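PDB 6BFI: VIN1 from Oscarella pearsei, which binds actin filaments as a vinculin homologue of a sponge and may play a role in cell-cell adhesion. Local coordinates for residues A[3-7]-A[250-254]. Coordinates in Å, arbitrary orientation, origin at the centre of the assembly. Numbering follows the deposited sequence.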
ATOM      1  N   VAL A   3       0.376  25.079  12.832  1.00 66.05           N
ATOM      2  CA  VAL A   3      -0.990  24.626  13.055  1.00 59.28           C
ATOM      3  C   VAL A   3      -1.059  23.117  12.859  1.00 58.63           C
ATOM      4  O   VAL A   3      -0.353  22.544  12.016  1.00 57.34           O
ATOM      5  CB  VAL A   3      -1.963  25.367  12.119  1.00 54.20           C
ATOM      6  CG1 VAL A   3      -1.612  25.118  10.656  1.00 51.08           C
ATOM      7  CG2 VAL A   3      -3.405  24.971  12.413  1.00 51.28           C
ATOM      8  N   LYS A   4      -1.899  22.459  13.655  1.00 58.54           N
ATOM      9  CA  LYS A   4      -2.007  21.009  13.652  1.00 57.21           C
ATOM     10  C   LYS A   4      -3.436  20.582  13.346  1.00 53.00           C
ATOM     11  O   LYS A   4      -4.400  21.261  13.712  1.00 52.32           O
ATOM     12  CB  LYS A   4      -1.570  20.419  15.001  1.00 57.03           C
ATOM     13  CG  LYS A   4      -0.124  20.705  15.377  1.00 57.43           C
ATOM     14  CD  LYS A   4       0.838  20.032  14.416  1.00 57.98           C
ATOM     15  CE  LYS A   4       2.283  20.275  14.822  1.00 64.10           C
ATOM     16  NZ  LYS A   4       3.234  19.535  13.944  1.00 67.31           N
ATOM     17  N   PHE A   5      -3.561  19.436  12.661  1.00 53.15           N
ATOM     18  CA  PHE A   5      -4.866  18.837  12.402  1.00 55.90           C
ATOM     19  C   PHE A   5      -4.784  17.316  12.370  1.00 58.70           C
ATOM     20  O   PHE A   5      -5.527  16.672  11.621  1.00 62.11           O
ATOM     21  CB  PHE A   5      -5.477  19.352  11.090  1.00 57.48           C
ATOM     22  CG  PHE A   5      -4.505  20.077  10.206  1.00 53.89           C
ATOM     23  CD1 PHE A   5      -3.522  19.385   9.514  1.00 54.67           C
ATOM     24  CD2 PHE A   5      -4.581  21.452  10.058  1.00 51.33           C
ATOM     25  CE1 PHE A   5      -2.628  20.055   8.694  1.00 55.38           C
ATOM     26  CE2 PHE A   5      -3.693  22.128   9.243  1.00 52.30           C
ATOM     27  CZ  PHE A   5      -2.715  21.429   8.559  1.00 55.28           C
ATOM     28  N   HIS A   6      -3.893  16.729  13.171  1.00 61.93           N
ATOM     29  CA  HIS A   6      -3.744  15.282  13.262  1.00 62.36           C
ATOM     30  C   HIS A   6      -4.820  14.631  14.119  1.00 57.97           C
ATOM     31  O   HIS A   6      -4.794  13.408  14.296  1.00 59.58           O
ATOM     32  CB  HIS A   6      -2.361  14.931  13.820  1.00 63.87           C
ATOM     33  CG  HIS A   6      -2.071  15.556  15.150  1.00 67.35           C
ATOM     34  ND1 HIS A   6      -2.118  14.847  16.332  1.00 66.86           N
ATOM     35  CD2 HIS A   6      -1.737  16.825  15.485  1.00 68.43           C
ATOM     36  CE1 HIS A   6      -1.820  15.652  17.337  1.00 68.48           C
ATOM     37  NE2 HIS A   6      -1.586  16.857  16.850  1.00 71.53           N
ATOM     38  N   THR A   7      -5.767  15.411  14.633  1.00 58.31           N
ATOM     39  CA  THR A   7      -6.778  14.943  15.567  1.00 58.41           C
ATOM     40  C   THR A   7      -8.143  15.452  15.121  1.00 59.54           C
ATOM     41  O   THR A   7      -8.268  16.595  14.671  1.00 59.96           O
ATOM     42  CB  THR A   7      -6.440  15.418  16.993  1.00 61.58           C
ATOM     43  OG1 THR A   7      -5.561  14.473  17.621  1.00 62.91           O
ATOM     44  CG2 THR A   7      -7.683  15.585  17.839  1.00 66.18           C
ATOM     45  N   GLN A 250       3.404   9.627  18.754  1.00 50.12           N
ATOM     46  CA  GLN A 250       3.992  10.955  18.842  1.00 61.57           C
ATOM     47  C   GLN A 250       4.040  11.684  17.505  1.00 64.27           C
ATOM     48  O   GLN A 250       4.539  12.813  17.450  1.00 61.67           O
ATOM     49  CB  GLN A 250       5.403  10.860  19.432  1.00 67.07           C
ATOM     50  CG  GLN A 250       5.433  10.359  20.870  1.00 68.36           C
ATOM     51  CD  GLN A 250       6.843  10.173  21.398  1.00 74.37           C
ATOM     52  OE1 GLN A 250       7.757   9.832  20.648  1.00 77.56           O
ATOM     53  NE2 GLN A 250       7.025  10.399  22.696  1.00 75.80           N
ATOM     54  N   LEU A 251       3.540  11.078  16.432  1.00 65.47           N
ATOM     55  CA  LEU A 251       3.492  11.754  15.143  1.00 64.30           C
ATOM     56  C   LEU A 251       2.351  12.761  15.127  1.00 65.63           C
ATOM     57  O   LEU A 251       1.207  12.424  15.449  1.00 61.38           O
ATOM     58  CB  LEU A 251       3.326  10.745  14.009  1.00 61.12           C
ATOM     59  CG  LEU A 251       4.575   9.943  13.642  1.00 65.55           C
ATOM     60  CD1 LEU A 251       4.313   9.077  12.418  1.00 67.40           C
ATOM     61  CD2 LEU A 251       5.754  10.873  13.404  1.00 67.86           C
ATOM     62  N   THR A 252       2.668  14.001  14.760  1.00 73.38           N
ATOM     63  CA  THR A 252       1.680  15.065  14.625  1.00 80.08           C
ATOM     64  C   THR A 252       1.671  15.629  13.209  1.00 84.58           C
ATOM     65  O   THR A 252       1.353  16.801  13.000  1.00 87.87           O
ATOM     66  CB  THR A 252       1.933  16.178  15.641  1.00 79.24           C
ATOM     67  OG1 THR A 252       3.219  16.767  15.402  1.00 81.61           O
ATOM     68  CG2 THR A 252       1.888  15.629  17.060  1.00 75.77           C
ATOM     69  N   THR A 253       2.021  14.802  12.226  1.00 86.62           N
ATOM     70  CA  THR A 253       2.191  15.247  10.852  1.00 95.18           C
ATOM     71  C   THR A 253       1.419  14.344   9.900  1.00 94.24           C
ATOM     72  O   THR A 253       1.190  13.164  10.181  1.00 93.84           O
ATOM     73  CB  THR A 253       3.673  15.258  10.445  1.00101.96           C
ATOM     74  OG1 THR A 253       4.247  13.967  10.694  1.00100.27           O
ATOM     75  CG2 THR A 253       4.438  16.315  11.228  1.00106.59           C
ATOM     76  N   THR A 254       1.022  14.918   8.766  1.00 93.05           N
ATOM     77  CA  THR A 254       0.426  14.133   7.694  1.00 91.08           C
ATOM     78  C   THR A 254       1.482  13.213   7.093  1.00 91.32           C
ATOM     79  O   THR A 254       2.568  13.661   6.714  1.00 94.32           O
ATOM     80  CB  THR A 254      -0.160  15.051   6.620  1.00 90.32           C
ATOM     81  OG1 THR A 254      -1.152  15.908   7.203  1.00 70.17           O
ATOM     82  CG2 THR A 254      -0.796  14.233   5.505  1.00 87.12           C
TER
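The imidazole of His6 lies flat against Thr252: Thr252 CB sits 3.9 Å from the centroid of the His6 ring and 17° off its normal, a CH-pi contact over the ring face. Thr252 CG2 lies over the same ring, 3.7 Å from His6 NE2. The closest pair of CA atoms across the segments is His6 CA and Thr252 CA, 5.6 Å apart, and the CA-to-CB bond of His6 points toward 250-254. Lys4 approaches Thr252 from another direction. Its long side chain, extended over its last two torsions, carries NZ to a hydrogen bond with Thr252 OG1 (3.1 Å) and to a weak one with Thr252 O (3.5 Å), so a single threonine offers the ammonium both its hydroxyl and its carbonyl. The methyl CG2 of Thr253 lies 4.4 Å from Lys4 NZ. Both segments are loops at helix ends in the all-helical bundle architecture of the vinculin/alpha-catenin family: 3-7 leads into helix 8-32, with Thr7 at its N-cap position, and 250-254 leaves helix 224-249. The contact therefore joins the N-terminal lead-in to a linker 243 residues further along, with only helices and their connections between; it buries 229 Å² near the surface. Met124 of helix 102-145 packs against both Lys4 and His6, and a backbone hydrogen bond ties His6 to Thr183. On the side of helix 763-778, Phe5 rests on Gln769, Ile772 and Leu773, while Thr254 OG1 hydrogen-bonds Gln769 OE1.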